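Local coordinates for transketolase (Campylobacter jejuni, PDB 3L84), which belongs to the transketolase family of thiamine diphosphate-binding proteins and is built as a dimer of three-domain chains, at residues Leu116-Ala121 with Met394-Asn399; Met128-Ala133 with His144-Leu149. All coordinates share one frame; numbering follows the deposited sequence. Where two conformers were deposited one is given.

Interaction 1 of 2, residues Leu116-Ala121 with Met394-Asn399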
loop_
_atom_site.group_PDB
_atom_site.type_symbol
_atom_site.label_atom_id
_atom_site.label_comp_id
_atom_site.label_asym_id
_atom_site.label_seq_id
_atom_site.Cartn_x
_atom_site.Cartn_y
_atom_site.Cartn_z
ATOM N N LEU A 116 -2.797 8.292 8.301
ATOM C CA LEU A 116 -2.455 9.617 7.840
ATOM C C LEU A 116 -2.461 9.708 6.318
ATOM O O LEU A 116 -2.189 8.736 5.576
ATOM C CB LEU A 116 -1.103 10.042 8.441
ATOM C CG LEU A 116 -1.128 10.262 9.970
ATOM C CD1 LEU A 116 0.264 10.202 10.610
ATOM C CD2 LEU A 116 -1.805 11.597 10.270
ATOM N N GLY A 117 -2.795 10.892 5.847
ATOM C CA GLY A 117 -2.914 11.178 4.436
ATOM C C GLY A 117 -4.280 10.892 3.861
ATOM O O GLY A 117 -4.719 11.563 2.938
ATOM N N GLN A 118 -4.962 9.867 4.365
ATOM C CA GLN A 118 -6.242 9.436 3.785
ATOM C C GLN A 118 -7.218 10.596 3.676
ATOM O O GLN A 118 -7.854 10.805 2.641
ATOM C CB GLN A 118 -6.928 8.315 4.608
ATOM C CG GLN A 118 -6.220 6.975 4.693
ATOM C CD GLN A 118 -6.060 6.301 3.357
ATOM O OE1 GLN A 118 -7.014 6.267 2.550
ATOM N NE2 GLN A 118 -4.863 5.717 3.124
ATOM N N GLY A 119 -7.340 11.347 4.761
ATOM C CA GLY A 119 -8.362 12.370 4.847
ATOM C C GLY A 119 -8.164 13.475 3.814
ATOM O O GLY A 119 -9.130 14.037 3.308
ATOM N N VAL A 120 -6.921 13.828 3.505
ATOM C CA VAL A 120 -6.641 14.805 2.473
ATOM C C VAL A 120 -7.172 14.306 1.123
ATOM O O VAL A 120 -7.854 15.057 0.405
ATOM C CB VAL A 120 -5.127 15.120 2.366
ATOM C CG1 VAL A 120 -4.834 16.059 1.163
ATOM C CG2 VAL A 120 -4.626 15.766 3.689
ATOM N N ALA A 121 -6.885 13.036 0.783
ATOM C CA ALA A 121 -7.387 12.464 -0.454
ATOM C C ALA A 121 -8.910 12.355 -0.409
ATOM O O ALA A 121 -9.577 12.547 -1.421
ATOM C CB ALA A 121 -6.725 11.094 -0.723
HETATM N N MSE A 394 -6.798 7.232 -5.793
HETATM C CA MSE A 394 -8.046 6.826 -6.452
HETATM C C MSE A 394 -9.011 6.189 -5.472
HETATM O O MSE A 394 -10.210 6.543 -5.390
HETATM C CB MSE A 394 -7.758 5.836 -7.590
HETATM C CG MSE A 394 -8.994 5.171 -8.146
HETATM SE SE MSE A 394 -8.611 3.975 -9.629
HETATM C CE MSE A 394 -7.646 2.585 -8.624
ATOM N N ALA A 395 -8.516 5.212 -4.724
ATOM C CA ALA A 395 -9.415 4.531 -3.780
ATOM C C ALA A 395 -9.919 5.467 -2.675
ATOM O O ALA A 395 -11.088 5.390 -2.302
ATOM C CB ALA A 395 -8.698 3.303 -3.187
ATOM N N ALA A 396 -9.080 6.323 -2.121
ATOM C CA ALA A 396 -9.490 7.262 -1.078
ATOM C C ALA A 396 -10.477 8.293 -1.632
ATOM O O ALA A 396 -11.436 8.699 -0.957
ATOM C CB ALA A 396 -8.261 7.931 -0.425
ATOM N N ILE A 397 -10.270 8.731 -2.856
ATOM C CA ILE A 397 -11.220 9.658 -3.523
ATOM C C ILE A 397 -12.564 8.982 -3.713
ATOM O O ILE A 397 -13.614 9.559 -3.406
ATOM C CB ILE A 397 -10.649 10.125 -4.893
ATOM C CG1 ILE A 397 -9.585 11.190 -4.674
ATOM C CG2 ILE A 397 -11.753 10.604 -5.866
ATOM C CD1 ILE A 397 -8.642 11.465 -5.834
ATOM N N ASN A 398 -12.549 7.732 -4.176
ATOM C CA ASN A 398 -13.801 7.023 -4.389
ATOM C C ASN A 398 -14.487 6.641 -3.087
ATOM O O ASN A 398 -15.719 6.567 -3.046
ATOM C CB ASN A 398 -13.573 5.824 -5.298
ATOM C CG ASN A 398 -13.614 6.165 -6.771
ATOM O OD1 ASN A 398 -13.161 5.313 -7.618
ATOM N ND2 ASN A 398 -14.154 7.274 -7.114
ATOM N N ASN A 399 -13.739 6.489 -1.985
ATOM C CA ASN A 399 -14.385 6.346 -0.672
ATOM C C ASN A 399 -15.255 7.563 -0.379
ATOM O O ASN A 399 -16.359 7.437 0.150
ATOM C CB ASN A 399 -13.352 6.164 0.433
ATOM C CG ASN A 399 -12.711 4.816 0.468
ATOM O OD1 ASN A 399 -13.171 3.859 -0.143
ATOM N ND2 ASN A 399 -11.608 4.725 1.224
HETATM O O HOH W 1 -9.776 6.533 2.740
#
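The start of helix 118-137 packs on the middle of helix 391-404, and the two meet through alanines: A121 CB and A396 CB lie 3.5 Å apart, methyl against methyl, each pointing toward the opposite helix. With no longer side chain between them, the backbones come close, 5.6 Å from A121 CA to A396 CA. Alongside, I397 lays its CG1 branch on a carbonyl oxygen, CG1 to A121 O being 3.5 Å, a van der Waals contact.

This helix-helix packing joins the thiamine diphosphate binding domain to the pyrimidine binding domain of the transketolase chain. I159 of helix 158-169 also touches both Q118 and A396.

Q118 bends at its second torsion (chi2 -62°), which carries the amide toward helix 391-404 and sets OE1 3.6 Å from A396 CB. A water bridges the two helices here, donating to Q118 OE1 at 2.8 Å and accepting from N399 ND2 at 3.0 Å. The same N399 ND2 also bonds A424 O, while N399 OD1 takes a bond from H435, so both ends of that amide are fixed. The other end of the glutamine amide, Q118 NE2, hydrogen-bonds Y420 OH of the second subunit.

Interaction 2 of 2, residues Met128-Ala133 with His144-Leu149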
loop_
_atom_site.group_PDB
_atom_site.type_symbol
_atom_site.label_atom_id
_atom_site.label_comp_id
_atom_site.label_asym_id
_atom_site.label_seq_id
_atom_site.Cartn_x
_atom_site.Cartn_y
_atom_site.Cartn_z
HETATM N N MSE A 128 -14.297 16.635 -5.775
HETATM C CA MSE A 128 -14.596 16.114 -7.121
HETATM C C MSE A 128 -16.044 15.665 -7.213
HETATM O O MSE A 128 -16.732 15.897 -8.216
HETATM C CB MSE A 128 -13.685 14.953 -7.446
HETATM C CG MSE A 128 -12.225 15.359 -7.660
HETATM SE SE MSE A 128 -11.010 13.984 -8.200
HETATM C CE MSE A 128 -11.689 13.688 -9.996
ATOM N N ALA A 129 -16.500 14.944 -6.192
ATOM C CA ALA A 129 -17.893 14.480 -6.118
ATOM C C ALA A 129 -18.860 15.656 -6.187
ATOM O O ALA A 129 -19.825 15.626 -6.926
ATOM C CB ALA A 129 -18.139 13.648 -4.865
ATOM N N ALA A 130 -18.542 16.737 -5.492
ATOM C CA ALA A 130 -19.376 17.925 -5.505
ATOM C C ALA A 130 -19.379 18.553 -6.908
ATOM O O ALA A 130 -20.423 19.004 -7.378
ATOM C CB ALA A 130 -18.855 18.928 -4.490
ATOM N N LYS A 131 -18.221 18.617 -7.570
ATOM C CA LYS A 131 -18.227 19.087 -8.945
ATOM C C LYS A 131 -19.091 18.239 -9.872
ATOM O O LYS A 131 -19.805 18.793 -10.736
ATOM C CB LYS A 131 -16.807 19.196 -9.500
ATOM C CG LYS A 131 -15.994 20.329 -8.895
ATOM C CD LYS A 131 -16.548 21.720 -9.125
ATOM C CE LYS A 131 -15.599 22.815 -8.623
ATOM N NZ LYS A 131 -16.078 24.177 -8.970
ATOM N N LYS A 132 -19.073 16.910 -9.701
ATOM C CA LYS A 132 -19.929 16.074 -10.505
ATOM C C LYS A 132 -21.396 16.261 -10.130
ATOM O O LYS A 132 -22.281 16.316 -11.016
ATOM C CB LYS A 132 -19.532 14.605 -10.391
ATOM C CG LYS A 132 -20.345 13.668 -11.295
ATOM C CD LYS A 132 -20.213 14.044 -12.782
ATOM C CE LYS A 132 -21.078 13.191 -13.699
ATOM N NZ LYS A 132 -21.006 13.637 -15.116
ATOM N N ALA A 133 -21.680 16.414 -8.847
ATOM C CA ALA A 133 -23.043 16.679 -8.403
ATOM C C ALA A 133 -23.552 17.994 -9.013
ATOM O O ALA A 133 -24.723 18.099 -9.406
ATOM C CB ALA A 133 -23.111 16.729 -6.863
ATOM N N HIS A 144 -21.394 24.110 -2.299
ATOM C CA HIS A 144 -20.828 24.109 -0.954
ATOM C C HIS A 144 -19.294 23.978 -1.031
ATOM O O HIS A 144 -18.695 23.780 -2.100
ATOM C CB HIS A 144 -21.434 22.942 -0.175
ATOM C CG HIS A 144 -21.070 21.609 -0.722
ATOM N ND1 HIS A 144 -19.880 20.970 -0.425
ATOM C CD2 HIS A 144 -21.708 20.806 -1.610
ATOM C CE1 HIS A 144 -19.844 19.809 -1.054
ATOM N NE2 HIS A 144 -20.937 19.685 -1.792
ATOM N N LYS A 145 -18.668 24.132 0.122
ATOM C CA LYS A 145 -17.219 23.966 0.271
ATOM C C LYS A 145 -16.874 22.620 0.870
ATOM O O LYS A 145 -17.732 21.916 1.422
ATOM C CB LYS A 145 -16.666 25.088 1.145
ATOM C CG LYS A 145 -16.870 26.475 0.571
ATOM C CD LYS A 145 -16.072 26.741 -0.700
ATOM C CE LYS A 145 -16.306 28.155 -1.257
ATOM N NZ LYS A 145 -15.581 28.313 -2.533
ATOM N N ILE A 146 -15.586 22.290 0.777
ATOM C CA ILE A 146 -14.972 21.131 1.426
ATOM C C ILE A 146 -13.781 21.654 2.185
ATOM O O ILE A 146 -12.868 22.253 1.579
ATOM C CB ILE A 146 -14.525 20.060 0.435
ATOM C CG1 ILE A 146 -15.715 19.519 -0.397
ATOM C CG2 ILE A 146 -13.830 18.924 1.199
ATOM C CD1 ILE A 146 -16.251 20.352 -1.532
ATOM N N TYR A 147 -13.832 21.571 3.506
ATOM C CA TYR A 147 -12.765 22.015 4.410
ATOM C C TYR A 147 -12.059 20.805 4.967
ATOM O O TYR A 147 -12.686 19.886 5.493
ATOM C CB TYR A 147 -13.340 22.821 5.584
ATOM C CG TYR A 147 -13.984 24.122 5.207
ATOM C CD1 TYR A 147 -13.222 25.257 4.951
ATOM C CD2 TYR A 147 -15.372 24.243 5.123
ATOM C CE1 TYR A 147 -13.829 26.469 4.652
ATOM C CE2 TYR A 147 -15.981 25.438 4.787
ATOM C CZ TYR A 147 -15.204 26.558 4.532
ATOM O OH TYR A 147 -15.749 27.802 4.201
ATOM N N CYS A 148 -10.737 20.778 4.865
ATOM C CA CYS A 148 -9.974 19.690 5.434
ATOM C C CYS A 148 -8.910 20.231 6.347
ATOM O O CYS A 148 -8.157 21.127 5.925
ATOM C CB CYS A 148 -9.296 18.910 4.313
ATOM S SG CYS A 148 -8.288 17.529 4.820
ATOM N N LEU A 149 -8.838 19.722 7.571
ATOM C CA LEU A 149 -7.729 20.059 8.474
ATOM C C LEU A 149 -6.715 18.950 8.421
ATOM O O LEU A 149 -7.063 17.788 8.554
ATOM C CB LEU A 149 -8.205 20.225 9.918
ATOM C CG LEU A 149 -8.902 21.514 10.333
ATOM C CD1 LEU A 149 -10.076 21.871 9.404
ATOM C CD2 LEU A 149 -9.357 21.368 11.802
#
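A130 sets its methyl against the imidazole of H144, approaching the ring obliquely at its far end: CB is 3.5 Å from H144 NE2 and 3.7 Å from H144 CE1. The same methyl meets I146 more loosely, with A130 CB 4.2 Å from I146 CD1, so one small side chain of helix 118-137 touches the loop residue H144 and the first strand residue, I146.

H144 and K145 lead into strand 146-151 of the parallel five-stranded sheet in the thiamine diphosphate binding part, and helix 118-137 packs on that sheet. I146 points its side chain toward the helix, where it also touches A123, F126 and A127.

The imidazole is held from both nitrogens. With chi1 at 65°, CG sits between the backbone N and the carbonyl carbon, and the ring turns back over its own chain so that ND1 donates to K145 O at 3.0 Å. The N-H...O angle is a nearly straight 176° and the oxygen lies in the ring plane, although seen from the carbonyl the donor stands well above its plane. Across the ring, NE2 hydrogen-bonds Y404 OH of helix 391-404, and A130 also packs on Y404. Bonded at both nitrogens, the buried imidazole has its polar needs met and its rotation fixed by K145 and Y404; the A130 methyl adds only van der Waals contact.

In the fold
Both contacts are buried and both use helix 118-137, interaction 1 near its start and interaction 2 further along. Interaction 1 joins it to helix 391-404, from the thiamine diphosphate binding domain to the pyrimidine binding domain, with 272 residues between the segments; interaction 2, nested inside that span, ties it to the loop and strand of 144-149, only ten residues on. The centres lie about 13 Å apart and the two sets of residues touch, V120 and G119 packing on C148, and I397 on M128. Interaction 1 is nearer the chain centre and reaches the second subunit, and water spans its helices. Interaction 2 packs one methyl on an imidazole and an isoleucine, untouched by the other chain; H144 bonds Y404 of helix 391-404, which interaction 1 also uses.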